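Local coordinates for protein chitooligosaccharide oxidase (Gibberella zeae, PDB 6Y0R) that oxidises the C1 hydroxyl of chitooligosaccharides to lactones, reducing molecular oxygen to hydrogen peroxide with a bicovalently bound FAD, at residues L205-R210 with G463-K468; A214-V219 with E470-K475; G280-I283 with A287-R290. All coordinates share one frame; numbering follows the deposited sequence.

Contact 1 of 3, residues L205-R210 with G463-K468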
ATOM      1  N   LEU A 205     -18.369  -3.951  -9.207  1.00 20.24           N
ATOM      2  CA  LEU A 205     -16.975  -4.308  -9.525  1.00 21.24           C
ATOM      3  C   LEU A 205     -16.101  -3.100  -9.172  1.00 19.99           C
ATOM      4  O   LEU A 205     -15.034  -3.282  -8.586  1.00 20.06           O
ATOM      5  CB  LEU A 205     -16.806  -4.639 -11.001  1.00 21.01           C
ATOM      6  CG  LEU A 205     -15.407  -5.013 -11.470  1.00 21.27           C
ATOM      7  CD1 LEU A 205     -14.864  -6.259 -10.772  1.00 20.29           C
ATOM      8  CD2 LEU A 205     -15.413  -5.234 -12.954  1.00 23.56           C
ATOM      9  N   PHE A 206     -16.535  -1.896  -9.531  1.00 22.13           N
ATOM     10  CA  PHE A 206     -15.725  -0.677  -9.286  1.00 20.99           C
ATOM     11  C   PHE A 206     -15.559  -0.448  -7.779  1.00 20.60           C
ATOM     12  O   PHE A 206     -14.459  -0.031  -7.338  1.00 21.42           O
ATOM     13  CB  PHE A 206     -16.357   0.534  -9.961  1.00 21.34           C
ATOM     14  CG  PHE A 206     -15.475   1.749  -9.927  1.00 19.65           C
ATOM     15  CD1 PHE A 206     -14.260   1.735 -10.584  1.00 20.91           C
ATOM     16  CD2 PHE A 206     -15.870   2.878  -9.240  1.00 20.54           C
ATOM     17  CE1 PHE A 206     -13.438   2.848 -10.528  1.00 20.51           C
ATOM     18  CE2 PHE A 206     -15.049   4.008  -9.211  1.00 21.66           C
ATOM     19  CZ  PHE A 206     -13.854   3.988  -9.881  1.00 19.76           C
ATOM     20  N   TRP A 207     -16.617  -0.677  -7.004  1.00 19.04           N
ATOM     21  CA  TRP A 207     -16.566  -0.672  -5.525  1.00 19.11           C
ATOM     22  C   TRP A 207     -15.487  -1.679  -5.066  1.00 18.67           C
ATOM     23  O   TRP A 207     -14.704  -1.298  -4.164  1.00 18.48           O
ATOM     24  CB  TRP A 207     -17.945  -0.976  -4.951  1.00 19.00           C
ATOM     25  CG  TRP A 207     -18.018  -0.946  -3.470  1.00 17.28           C
ATOM     26  CD1 TRP A 207     -18.232   0.114  -2.660  1.00 19.01           C
ATOM     27  CD2 TRP A 207     -17.904  -2.088  -2.607  1.00 17.42           C
ATOM     28  NE1 TRP A 207     -18.253  -0.275  -1.359  1.00 19.75           N
ATOM     29  CE2 TRP A 207     -18.050  -1.622  -1.294  1.00 18.76           C
ATOM     30  CE3 TRP A 207     -17.721  -3.454  -2.855  1.00 18.67           C
ATOM     31  CZ2 TRP A 207     -17.981  -2.481  -0.195  1.00 20.18           C
ATOM     32  CZ3 TRP A 207     -17.682  -4.304  -1.765  1.00 18.36           C
ATOM     33  CH2 TRP A 207     -17.795  -3.809  -0.472  1.00 17.65           C
ATOM     34  N   GLY A 208     -15.555  -2.951  -5.501  1.00 17.29           N
ATOM     35  CA  GLY A 208     -14.624  -3.963  -4.997  1.00 17.40           C
ATOM     36  C   GLY A 208     -13.199  -3.656  -5.350  1.00 18.85           C
ATOM     37  O   GLY A 208     -12.293  -3.996  -4.548  1.00 17.73           O
ATOM     38  N   ILE A 209     -12.949  -3.118  -6.556  1.00 18.43           N
ATOM     39  CA  ILE A 209     -11.554  -2.871  -7.028  1.00 21.37           C
ATOM     40  C   ILE A 209     -10.926  -1.794  -6.141  1.00 18.93           C
ATOM     41  O   ILE A 209      -9.697  -1.797  -6.016  1.00 17.46           O
ATOM     42  CB  ILE A 209     -11.553  -2.542  -8.534  1.00 27.48           C
ATOM     43  CG1 ILE A 209     -11.263  -3.815  -9.341  1.00 28.31           C
ATOM     44  CG2 ILE A 209     -10.612  -1.419  -8.950  1.00 33.66           C
ATOM     45  CD1 ILE A 209     -12.289  -4.824  -9.231  1.00 36.89           C
ATOM     46  N   ARG A 210     -11.739  -0.903  -5.599  1.00 15.88           N
ATOM     47  CA  ARG A 210     -11.283   0.249  -4.782  1.00 16.73           C
ATOM     48  C   ARG A 210     -11.115  -0.251  -3.349  1.00 15.86           C
ATOM     49  O   ARG A 210     -11.853   0.181  -2.469  1.00 16.73           O
ATOM     50  CB  ARG A 210     -12.205   1.461  -4.956  1.00 17.39           C
ATOM     51  CG  ARG A 210     -12.133   2.074  -6.357  1.00 18.25           C
ATOM     52  CD  ARG A 210     -12.943   3.356  -6.426  1.00 21.16           C
ATOM     53  NE  ARG A 210     -14.343   2.960  -6.265  1.00 26.50           N
ATOM     54  CZ  ARG A 210     -15.355   3.751  -5.871  1.00 27.74           C
ATOM     55  NH1 ARG A 210     -16.575   3.217  -5.741  1.00 27.88           N
ATOM     56  NH2 ARG A 210     -15.147   5.026  -5.548  1.00 25.06           N
ATOM     57  N   GLY A 463     -13.028  -5.714   7.293  1.00 17.46           N
ATOM     58  CA  GLY A 463     -14.032  -5.461   8.340  1.00 19.27           C
ATOM     59  C   GLY A 463     -15.445  -5.719   7.866  1.00 18.33           C
ATOM     60  O   GLY A 463     -15.756  -6.780   7.252  1.00 19.17           O
ATOM     61  N   SER A 464     -16.317  -4.738   8.099  1.00 18.94           N
ATOM     62  CA  SER A 464     -17.760  -4.824   7.826  1.00 20.67           C
ATOM     63  C   SER A 464     -18.064  -4.886   6.326  1.00 20.07           C
ATOM     64  O   SER A 464     -19.226  -5.138   5.966  1.00 20.90           O
ATOM     65  CB  SER A 464     -18.452  -3.664   8.508  1.00 22.90           C
ATOM     66  OG  SER A 464     -17.922  -2.436   8.055  1.00 25.70           O
ATOM     67  N   ASN A 465     -17.073  -4.695   5.439  1.00 17.75           N
ATOM     68  CA  ASN A 465     -17.265  -4.805   3.979  1.00 16.90           C
ATOM     69  C   ASN A 465     -17.133  -6.252   3.494  1.00 16.24           C
ATOM     70  O   ASN A 465     -17.371  -6.501   2.334  1.00 17.10           O
ATOM     71  CB  ASN A 465     -16.272  -3.898   3.234  1.00 17.21           C
ATOM     72  CG  ASN A 465     -16.700  -2.449   3.268  1.00 19.13           C
ATOM     73  OD1 ASN A 465     -17.868  -2.148   3.555  1.00 19.77           O
ATOM     74  ND2 ASN A 465     -15.747  -1.546   3.030  1.00 16.81           N
ATOM     75  N   VAL A 466     -16.744  -7.195   4.346  1.00 16.56           N
ATOM     76  CA  VAL A 466     -16.494  -8.580   3.864  1.00 18.28           C
ATOM     77  C   VAL A 466     -17.769  -9.157   3.203  1.00 17.47           C
ATOM     78  O   VAL A 466     -17.672  -9.769   2.131  1.00 17.57           O
ATOM     79  CB  VAL A 466     -15.925  -9.487   4.975  1.00 18.46           C
ATOM     80  CG1 VAL A 466     -15.960 -10.945   4.558  1.00 20.47           C
ATOM     81  CG2 VAL A 466     -14.497  -9.120   5.348  1.00 18.62           C
ATOM     82  N   ALA A 467     -18.943  -9.024   3.825  1.00 21.00           N
ATOM     83  CA  ALA A 467     -20.166  -9.658   3.303  1.00 21.26           C
ATOM     84  C   ALA A 467     -20.471  -9.199   1.874  1.00 18.40           C
ATOM     85  O   ALA A 467     -20.699 -10.057   0.989  1.00 20.47           O
ATOM     86  CB  ALA A 467     -21.329  -9.372   4.247  1.00 22.16           C
ATOM     87  N   LYS A 468     -20.424  -7.889   1.618  1.00 19.45           N
ATOM     88  CA  LYS A 468     -20.654  -7.331   0.265  1.00 20.16           C
ATOM     89  C   LYS A 468     -19.538  -7.774  -0.685  1.00 18.93           C
ATOM     90  O   LYS A 468     -19.832  -8.136  -1.826  1.00 18.64           O
ATOM     91  CB  LYS A 468     -20.819  -5.807   0.332  1.00 21.96           C
ATOM     92  CG  LYS A 468     -21.099  -5.168  -1.016  1.00 25.49           C
ATOM     93  CD  LYS A 468     -21.579  -3.742  -0.954  1.00 31.41           C
ATOM     94  CE  LYS A 468     -21.713  -3.128  -2.331  1.00 33.69           C
ATOM     95  NZ  LYS A 468     -22.051  -1.694  -2.203  1.00 38.78           N
TER
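ND2 of N465 is gripped by two backbone carbonyls, the O atoms of P391 and A395, and this fixes the amide beside the indole of W207. The contact joins helix 203-212, in the PCMH-type FAD-binding part of the chain, to residues 463-468, which lead into helix 466-476 in the berberine-like C-terminal part. N465 approaches obliquely: its CG lies 3.7 Å from W207 CZ2, with the amide plane turned 73° from the indole plane. NE1 of W207 donates to S392 O, and the W207 backbone is hydrogen-bonded to A395, so one loop holds both residues. This double anchorage probably limits rotation of the ring.

K468 spreads over one face of the indole. Its CG is anti to the backbone N (chi1 -178°) and the rest of the chain is extended, which lays successive methylenes along the ring system from the six-membered to the five-membered part. The evidence is positional: CG is 3.6 Å from W207 CZ3, CD makes a CH-pi contact 3.9 Å from the centroid of the six-membered ring of W207, and CE stands over the ring centre, 3.9 Å above the plane. The run ends in a cation-pi interaction, which would be expected to stabilise the ammonium charge over the pi cloud: K468 NZ sits 4.0 Å from the centroid of the five-membered ring of W207, only 5° off the ring normal.

Contact 2 of 3, residues A214-V219 with E470-K475. With FAD (flavin-adenine dinucleotide), chain B.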
ATOM      1  N   ALA A 214      -7.503  -7.257  -5.927  1.00 16.21           N
ATOM      2  CA  ALA A 214      -6.845  -8.486  -6.422  1.00 18.11           C
ATOM      3  C   ALA A 214      -7.874  -9.603  -6.689  1.00 18.72           C
ATOM      4  O   ALA A 214      -7.490 -10.609  -7.292  1.00 22.26           O
ATOM      5  CB  ALA A 214      -5.806  -8.961  -5.465  1.00 18.93           C
ATOM      6  N   ASN A 215      -9.120  -9.394  -6.292  1.00 16.84           N
ATOM      7  CA  ASN A 215     -10.103 -10.514  -6.116  1.00 17.49           C
ATOM      8  C   ASN A 215     -10.904 -10.792  -7.393  1.00 20.00           C
ATOM      9  O   ASN A 215     -11.571 -11.842  -7.409  1.00 20.26           O
ATOM     10  CB  ASN A 215     -11.077 -10.221  -4.970  1.00 17.89           C
ATOM     11  CG  ASN A 215     -10.459 -10.486  -3.625  1.00 18.49           C
ATOM     12  OD1 ASN A 215     -10.316 -11.637  -3.255  1.00 19.17           O
ATOM     13  ND2 ASN A 215     -10.024  -9.442  -2.925  1.00 18.31           N
ATOM     14  N   PHE A 216     -10.891  -9.932  -8.422  1.00 19.35           N
ATOM     15  CA  PHE A 216     -11.999  -9.918  -9.421  1.00 20.48           C
ATOM     16  C   PHE A 216     -11.474 -10.056 -10.845  1.00 20.65           C
ATOM     17  O   PHE A 216     -12.290  -9.864 -11.766  1.00 22.59           O
ATOM     18  CB  PHE A 216     -12.865  -8.676  -9.232  1.00 19.53           C
ATOM     19  CG  PHE A 216     -13.315  -8.470  -7.805  1.00 19.81           C
ATOM     20  CD1 PHE A 216     -14.220  -9.332  -7.209  1.00 20.22           C
ATOM     21  CD2 PHE A 216     -12.810  -7.437  -7.038  1.00 19.02           C
ATOM     22  CE1 PHE A 216     -14.645  -9.141  -5.911  1.00 17.96           C
ATOM     23  CE2 PHE A 216     -13.235  -7.254  -5.740  1.00 17.96           C
ATOM     24  CZ  PHE A 216     -14.123  -8.118  -5.162  1.00 20.30           C
ATOM     25  N   GLY A 217     -10.199 -10.377 -11.026  1.00 19.25           N
ATOM     26  CA  GLY A 217      -9.583 -10.422 -12.363  1.00 20.20           C
ATOM     27  C   GLY A 217      -8.346  -9.551 -12.432  1.00 20.94           C
ATOM     28  O   GLY A 217      -7.877  -9.091 -11.398  1.00 19.43           O
ATOM     29  N   VAL A 218      -7.815  -9.358 -13.635  1.00 20.54           N
ATOM     30  CA  VAL A 218      -6.577  -8.553 -13.843  1.00 19.60           C
ATOM     31  C   VAL A 218      -7.004  -7.141 -14.223  1.00 21.14           C
ATOM     32  O   VAL A 218      -7.608  -6.922 -15.282  1.00 19.89           O
ATOM     33  CB  VAL A 218      -5.634  -9.158 -14.882  1.00 20.93           C
ATOM     34  CG1 VAL A 218      -4.365  -8.306 -14.955  1.00 20.31           C
ATOM     35  CG2 VAL A 218      -5.278 -10.614 -14.640  1.00 20.15           C
ATOM     36  N   VAL A 219      -6.658  -6.158 -13.397  1.00 18.88           N
ATOM     37  CA  VAL A 219      -6.883  -4.742 -13.760  1.00 20.16           C
ATOM     38  C   VAL A 219      -5.824  -4.432 -14.812  1.00 19.86           C
ATOM     39  O   VAL A 219      -4.662  -4.799 -14.611  1.00 20.24           O
ATOM     40  CB  VAL A 219      -6.836  -3.816 -12.533  1.00 19.95           C
ATOM     41  CG1 VAL A 219      -6.948  -2.350 -12.946  1.00 20.61           C
ATOM     42  CG2 VAL A 219      -7.955  -4.195 -11.562  1.00 20.23           C
ATOM     43  N   GLU A 470     -17.913 -10.591  -0.597  1.00 18.04           N
ATOM     44  CA  GLU A 470     -18.185 -12.017  -0.950  1.00 18.61           C
ATOM     45  C   GLU A 470     -19.256 -12.112  -2.037  1.00 17.56           C
ATOM     46  O   GLU A 470     -19.145 -12.992  -2.891  1.00 18.52           O
ATOM     47  CB  GLU A 470     -18.605 -12.790   0.296  1.00 20.35           C
ATOM     48  CG  GLU A 470     -17.485 -12.909   1.308  1.00 19.68           C
ATOM     49  CD  GLU A 470     -17.864 -13.561   2.619  1.00 23.73           C
ATOM     50  OE1 GLU A 470     -19.058 -13.504   2.976  1.00 26.62           O
ATOM     51  OE2 GLU A 470     -16.971 -14.047   3.302  1.00 24.19           O
ATOM     52  N   ALA A 471     -20.233 -11.224  -2.012  1.00 19.77           N
ATOM     53  CA  ALA A 471     -21.291 -11.203  -3.045  1.00 20.31           C
ATOM     54  C   ALA A 471     -20.703 -10.737  -4.385  1.00 20.91           C
ATOM     55  O   ALA A 471     -21.005 -11.330  -5.454  1.00 21.81           O
ATOM     56  CB  ALA A 471     -22.427 -10.357  -2.574  1.00 21.70           C
ATOM     57  N   VAL A 472     -19.833  -9.711  -4.352  1.00 18.20           N
ATOM     58  CA  VAL A 472     -19.148  -9.281  -5.589  1.00 19.00           C
ATOM     59  C   VAL A 472     -18.306 -10.427  -6.120  1.00 17.23           C
ATOM     60  O   VAL A 472     -18.249 -10.655  -7.325  1.00 20.01           O
ATOM     61  CB  VAL A 472     -18.372  -7.968  -5.345  1.00 18.73           C
ATOM     62  CG1 VAL A 472     -17.678  -7.510  -6.605  1.00 21.52           C
ATOM     63  CG2 VAL A 472     -19.318  -6.883  -4.847  1.00 21.67           C
ATOM     64  N   LYS A 473     -17.609 -11.128  -5.237  1.00 16.96           N
ATOM     65  CA  LYS A 473     -16.723 -12.233  -5.605  1.00 17.73           C
ATOM     66  C   LYS A 473     -17.541 -13.348  -6.266  1.00 17.77           C
ATOM     67  O   LYS A 473     -17.096 -13.879  -7.263  1.00 20.01           O
ATOM     68  CB  LYS A 473     -15.997 -12.684  -4.341  1.00 17.35           C
ATOM     69  CG  LYS A 473     -15.005 -13.807  -4.522  1.00 17.12           C
ATOM     70  CD  LYS A 473     -13.653 -13.329  -4.988  1.00 19.05           C
ATOM     71  CE  LYS A 473     -12.771 -14.471  -5.370  1.00 18.26           C
ATOM     72  NZ  LYS A 473     -11.452 -13.997  -5.793  1.00 19.06           N
ATOM     73  N   ALA A 474     -18.690 -13.695  -5.699  1.00 19.01           N
ATOM     74  CA  ALA A 474     -19.571 -14.744  -6.258  1.00 20.27           C
ATOM     75  C   ALA A 474     -19.998 -14.350  -7.682  1.00 22.81           C
ATOM     76  O   ALA A 474     -20.108 -15.237  -8.530  1.00 24.54           O
ATOM     77  CB  ALA A 474     -20.752 -14.942  -5.333  1.00 21.62           C
ATOM     78  N   LYS A 475     -20.176 -13.056  -7.961  1.00 22.11           N
ATOM     79  CA  LYS A 475     -20.627 -12.565  -9.290  1.00 22.50           C
ATOM     80  C   LYS A 475     -19.474 -12.591 -10.297  1.00 23.44           C
ATOM     81  O   LYS A 475     -19.677 -13.002 -11.440  1.00 23.93           O
ATOM     82  CB  LYS A 475     -21.132 -11.136  -9.183  1.00 22.86           C
ATOM     83  CG  LYS A 475     -21.685 -10.569 -10.478  1.00 23.25           C
ATOM     84  CD  LYS A 475     -22.317  -9.270 -10.321  1.00 26.59           C
ATOM     85  CE  LYS A 475     -22.671  -8.714 -11.685  1.00 26.96           C
ATOM     86  NZ  LYS A 475     -23.134  -7.332 -11.546  1.00 28.01           N
TER
HETATM   87  PA  FAD B 501       2.375  -6.638  -6.217  1.00 15.29           P
HETATM   88  O1A FAD B 501       3.111  -7.572  -5.345  1.00 14.49           O
HETATM   89  O2A FAD B 501       2.597  -6.654  -7.676  1.00 15.95           O
HETATM   90  O5B FAD B 501       0.806  -6.775  -5.979  1.00 15.10           O
HETATM   91  C5B FAD B 501       0.206  -6.531  -4.707  1.00 15.34           C
HETATM   92  C4B FAD B 501      -1.161  -7.190  -4.661  1.00 15.19           C
HETATM   93  O4B FAD B 501      -2.025  -6.578  -5.651  1.00 14.90           O
HETATM   94  C3B FAD B 501      -1.230  -8.697  -4.982  1.00 15.69           C
HETATM   95  O3B FAD B 501      -2.363  -9.303  -4.346  1.00 16.54           O
HETATM   96  C2B FAD B 501      -1.437  -8.696  -6.490  1.00 15.29           C
HETATM   97  O2B FAD B 501      -1.963  -9.916  -7.020  1.00 16.92           O
HETATM   98  C1B FAD B 501      -2.379  -7.533  -6.645  1.00 15.21           C
HETATM   99  N9A FAD B 501      -2.333  -6.881  -7.944  1.00 16.02           N
HETATM  100  C8A FAD B 501      -1.284  -6.156  -8.447  1.00 17.98           C
HETATM  101  N7A FAD B 501      -1.531  -5.684  -9.662  1.00 16.51           N
HETATM  102  C5A FAD B 501      -2.811  -6.139  -9.960  1.00 16.67           C
HETATM  103  C6A FAD B 501      -3.631  -5.985 -11.093  1.00 18.16           C
HETATM  104  N6A FAD B 501      -3.246  -5.256 -12.144  1.00 16.83           N
HETATM  105  N1A FAD B 501      -4.850  -6.593 -11.100  1.00 17.47           N
HETATM  106  C2A FAD B 501      -5.178  -7.331 -10.021  1.00 19.80           C
HETATM  107  N3A FAD B 501      -4.497  -7.526  -8.887  1.00 18.07           N
HETATM  108  C4A FAD B 501      -3.304  -6.903  -8.916  1.00 17.24           C
HETATM  109  N1  FAD B 501       2.188   1.589   0.733  1.00 15.81           N
HETATM  110  C2  FAD B 501       1.595   2.764   0.994  1.00 16.63           C
HETATM  111  O2  FAD B 501       0.317   2.844   1.095  1.00 15.60           O
HETATM  112  N3  FAD B 501       2.357   3.891   1.117  1.00 16.96           N
HETATM  113  C4  FAD B 501       3.738   3.899   0.997  1.00 18.66           C
HETATM  114  O4  FAD B 501       4.373   4.962   1.105  1.00 19.77           O
HETATM  115  C4X FAD B 501       4.387   2.675   0.710  1.00 19.26           C
HETATM  116  N5  FAD B 501       5.710   2.657   0.530  1.00 20.21           N
HETATM  117  C5X FAD B 501       6.286   1.476   0.120  1.00 18.99           C
HETATM  118  C6  FAD B 501       7.680   1.444  -0.153  1.00 18.63           C
HETATM  119  C7  FAD B 501       8.301   0.270  -0.546  1.00 17.73           C
HETATM  120  C7M FAD B 501       9.794   0.235  -0.808  1.00 18.86           C
HETATM  121  C8  FAD B 501       7.505  -0.933  -0.744  1.00 16.24           C
HETATM  122  C8M FAD B 501       8.083  -2.224  -1.287  1.00 17.24           C
HETATM  123  C9  FAD B 501       6.132  -0.890  -0.425  1.00 18.27           C
HETATM  124  C9A FAD B 501       5.515   0.292   0.008  1.00 17.85           C
HETATM  125  N10 FAD B 501       4.135   0.326   0.277  1.00 17.13           N
HETATM  126  C10 FAD B 501       3.511   1.535   0.606  1.00 17.39           C
HETATM  127  C1' FAD B 501       3.302  -0.878   0.202  1.00 16.50           C
HETATM  128  C2' FAD B 501       2.657  -1.021  -1.178  1.00 16.12           C
HETATM  129  O2' FAD B 501       1.557  -0.119  -1.318  1.00 14.90           O
HETATM  130  C3' FAD B 501       2.185  -2.446  -1.321  1.00 17.02           C
HETATM  131  O3' FAD B 501       3.366  -3.271  -1.200  1.00 15.69           O
HETATM  132  C4' FAD B 501       1.485  -2.638  -2.667  1.00 18.13           C
HETATM  133  O4' FAD B 501       0.515  -3.700  -2.612  1.00 19.36           O
HETATM  134  C5' FAD B 501       2.514  -2.930  -3.722  1.00 15.21           C
HETATM  135  O5' FAD B 501       1.923  -2.923  -5.036  1.00 15.69           O
HETATM  136  P   FAD B 501       2.719  -3.655  -6.194  1.00 14.90           P
HETATM  137  O1P FAD B 501       1.947  -3.514  -7.453  1.00 15.18           O
HETATM  138  O2P FAD B 501       4.151  -3.262  -6.218  1.00 15.29           O
HETATM  139  O3P FAD B 501       2.726  -5.176  -5.635  1.00 15.28           O
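K473 leaves its helix with CG anti to the backbone N and then bends at chi2 (84°), a turn that carries NZ to the backbone carbonyl of N215; F216, with CG beside its own backbone N (chi1 -51°), brings CE1 against V472 of the same helix. The contact packs the loop leading into strand 218-228 of the PCMH-type FAD-binding fold against helix 466-476. K473 NZ donates to N215 O at 2.7 Å, meeting a lone pair in the carbonyl plane with a C=O...N angle of 130°. The ammonium also forms a salt bridge with D477, so a carboxylate probably balances its charge while the carbonyl of N215 takes one hydrogen bond.

The F216 ring is packed over a face, at its edge and obliquely. Over one face, CB of N215 stands 3.6 Å above the ring plane, near its centre. At the edge, F216 CE1 lies 3.6 Å from K473 N, while V472 CG1 approaches F216 CE1 obliquely at 3.5 Å. The side chain of N215 is itself secured, ND2 bonding to A212 O and OD1 accepting from I488 N.

Beyond the loop, at the start of strand 218-228, the backbone of V219 pairs with the adenine of FAD through two bonds: V219 N donates to N1A at 3.0 Å, and N6A donates to V219 O at 2.9 Å.

Contact 3 of 3, residues G280-I283 with A287-R290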
ATOM      1  N   GLY A 280       6.822  14.753   7.868  1.00 15.60           N
ATOM      2  CA  GLY A 280       5.570  15.001   7.167  1.00 14.63           C
ATOM      3  C   GLY A 280       5.760  15.918   5.987  1.00 13.85           C
ATOM      4  O   GLY A 280       6.909  16.321   5.686  1.00 14.80           O
ATOM      5  N   ALA A 281       4.650  16.270   5.365  1.00 15.42           N
ATOM      6  CA  ALA A 281       4.625  17.234   4.251  1.00 15.23           C
ATOM      7  C   ALA A 281       3.461  18.186   4.434  1.00 15.84           C
ATOM      8  O   ALA A 281       2.412  17.797   4.908  1.00 15.41           O
ATOM      9  CB  ALA A 281       4.515  16.556   2.920  1.00 15.38           C
ATOM     10  N   TYR A 282       3.672  19.425   3.981  1.00 14.66           N
ATOM     11  CA  TYR A 282       2.682  20.504   4.131  1.00 15.06           C
ATOM     12  C   TYR A 282       2.477  21.162   2.758  1.00 15.54           C
ATOM     13  O   TYR A 282       3.442  21.654   2.157  1.00 16.82           O
ATOM     14  CB  TYR A 282       3.179  21.513   5.153  1.00 16.40           C
ATOM     15  CG  TYR A 282       2.309  22.738   5.282  1.00 19.07           C
ATOM     16  CD1 TYR A 282       1.175  22.700   6.075  1.00 19.69           C
ATOM     17  CD2 TYR A 282       2.645  23.925   4.659  1.00 20.24           C
ATOM     18  CE1 TYR A 282       0.347  23.804   6.230  1.00 22.89           C
ATOM     19  CE2 TYR A 282       1.821  25.035   4.796  1.00 22.88           C
ATOM     20  CZ  TYR A 282       0.689  24.982   5.588  1.00 23.00           C
ATOM     21  OH  TYR A 282      -0.122  26.082   5.722  1.00 25.72           O
ATOM     22  N   ILE A 283       1.257  21.180   2.259  1.00 16.39           N
ATOM     23  CA  ILE A 283       0.977  21.848   0.966  1.00 17.82           C
ATOM     24  C   ILE A 283       0.966  23.354   1.250  1.00 18.23           C
ATOM     25  O   ILE A 283       0.023  23.892   1.852  1.00 20.87           O
ATOM     26  CB  ILE A 283      -0.313  21.362   0.325  1.00 18.84           C
ATOM     27  CG1 ILE A 283      -0.260  19.862   0.064  1.00 21.77           C
ATOM     28  CG2 ILE A 283      -0.590  22.099  -0.975  1.00 21.01           C
ATOM     29  CD1 ILE A 283      -1.610  19.298  -0.170  1.00 20.83           C
ATOM     30  N   ALA A 287       7.160  29.212   5.820  1.00 22.66           N
ATOM     31  CA  ALA A 287       6.662  30.122   6.875  1.00 25.11           C
ATOM     32  C   ALA A 287       5.296  29.657   7.373  1.00 22.37           C
ATOM     33  O   ALA A 287       5.083  29.644   8.605  1.00 24.33           O
ATOM     34  CB  ALA A 287       6.640  31.545   6.352  1.00 27.94           C
ATOM     35  N   SER A 288       4.413  29.252   6.453  1.00 22.25           N
ATOM     36  CA  SER A 288       3.032  28.800   6.748  1.00 22.82           C
ATOM     37  C   SER A 288       3.102  27.483   7.535  1.00 20.90           C
ATOM     38  O   SER A 288       2.324  27.326   8.489  1.00 20.86           O
ATOM     39  CB  SER A 288       2.215  28.635   5.491  1.00 23.44           C
ATOM     40  OG  SER A 288       1.975  29.891   4.872  1.00 27.31           O
ATOM     41  N   LEU A 289       4.009  26.592   7.138  1.00 20.11           N
ATOM     42  CA  LEU A 289       4.196  25.291   7.856  1.00 19.69           C
ATOM     43  C   LEU A 289       4.630  25.573   9.298  1.00 19.79           C
ATOM     44  O   LEU A 289       4.081  24.968  10.255  1.00 20.49           O
ATOM     45  CB  LEU A 289       5.214  24.440   7.096  1.00 20.55           C
ATOM     46  CG  LEU A 289       5.550  23.071   7.686  1.00 21.38           C
ATOM     47  CD1 LEU A 289       6.708  23.154   8.642  1.00 22.83           C
ATOM     48  CD2 LEU A 289       4.331  22.413   8.319  1.00 21.10           C
ATOM     49  N   ARG A 290       5.616  26.450   9.489  1.00 19.58           N
ATOM     50  CA  ARG A 290       6.109  26.763  10.846  1.00 21.62           C
ATOM     51  C   ARG A 290       4.975  27.348  11.683  1.00 21.97           C
ATOM     52  O   ARG A 290       4.863  26.946  12.853  1.00 22.88           O
ATOM     53  CB  ARG A 290       7.347  27.662  10.726  1.00 22.17           C
ATOM     54  CG  ARG A 290       8.569  26.909  10.212  1.00 22.44           C
ATOM     55  CD  ARG A 290       9.836  27.727  10.268  1.00 23.13           C
ATOM     56  NE  ARG A 290      10.955  27.006   9.721  1.00 22.08           N
ATOM     57  CZ  ARG A 290      11.690  26.129  10.382  1.00 21.81           C
ATOM     58  NH1 ARG A 290      11.433  25.862  11.646  1.00 23.57           N
ATOM     59  NH2 ARG A 290      12.711  25.550   9.781  1.00 23.77           N
TER
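An extended strand, 280-283, faces the first turn of helix 286-300, residues 287-290, with three residues, the last already helical, between the segments; the two backbones are nearest at Y282 and L289, whose CA atoms lie 6.3 Å apart. No hydrogen bond joins them; the contact is carried by side chains. Topologically it is the opening step of a beta-alpha-beta crossover, because the helix leads on to strand 305-310, which runs parallel to 275-283 in the same sheet with strand 233-239 between them.

Y282 points its CB toward the helix, and with CG anti to the backbone N (chi1 174°) the phenol lies along the helix surface and presents a face to it. L289 CA is 3.9 Å from the ring centroid of Y282 and 14° off the normal, a CH-pi contact made by the helix backbone itself. The side chains of Y282 and L289 run antiparallel alongside one another: L289 CB is 3.6 Å from Y282 CD2, whereas L289 CD2 reaches back to Y282 CB at 3.5 Å. At the far end of the ring, Y282 OH lies 3.5 Å from S288 CB, an approach to carbon. The backbone N of S288 is bonded to OD1 of D285, which ties the first turn to the connection.

L289 also packs on T234 and F236 of strand 233-239 and on V305 and A307 of strand 305-310. Helix 286-300 therefore lies against one side of the seven-stranded antiparallel sheet, with L289 reaching both strand 233-239 and strand 305-310.

From the N terminus, the chain passes through helix 203-212 and then the loop into strand 218-228, laying down the first halves of contacts 1 and 2. It next builds the seven-stranded sheet, where contact 3 closes a short local loop between strand 275-283 and helix 286-300. Only near the C terminus do 463-468 and 470-475 return to complete contacts 1 and 2, each spanning about 250 residues. These two long closures cross, and both enclose contact 3. Contacts 1 and 2, with centres 9 Å apart, share helix 466-476 and touch through F216, which packs on L205 and I209, and through V219 on I209. Contact 3 is remote, its centre about 41 Å from that of contact 2.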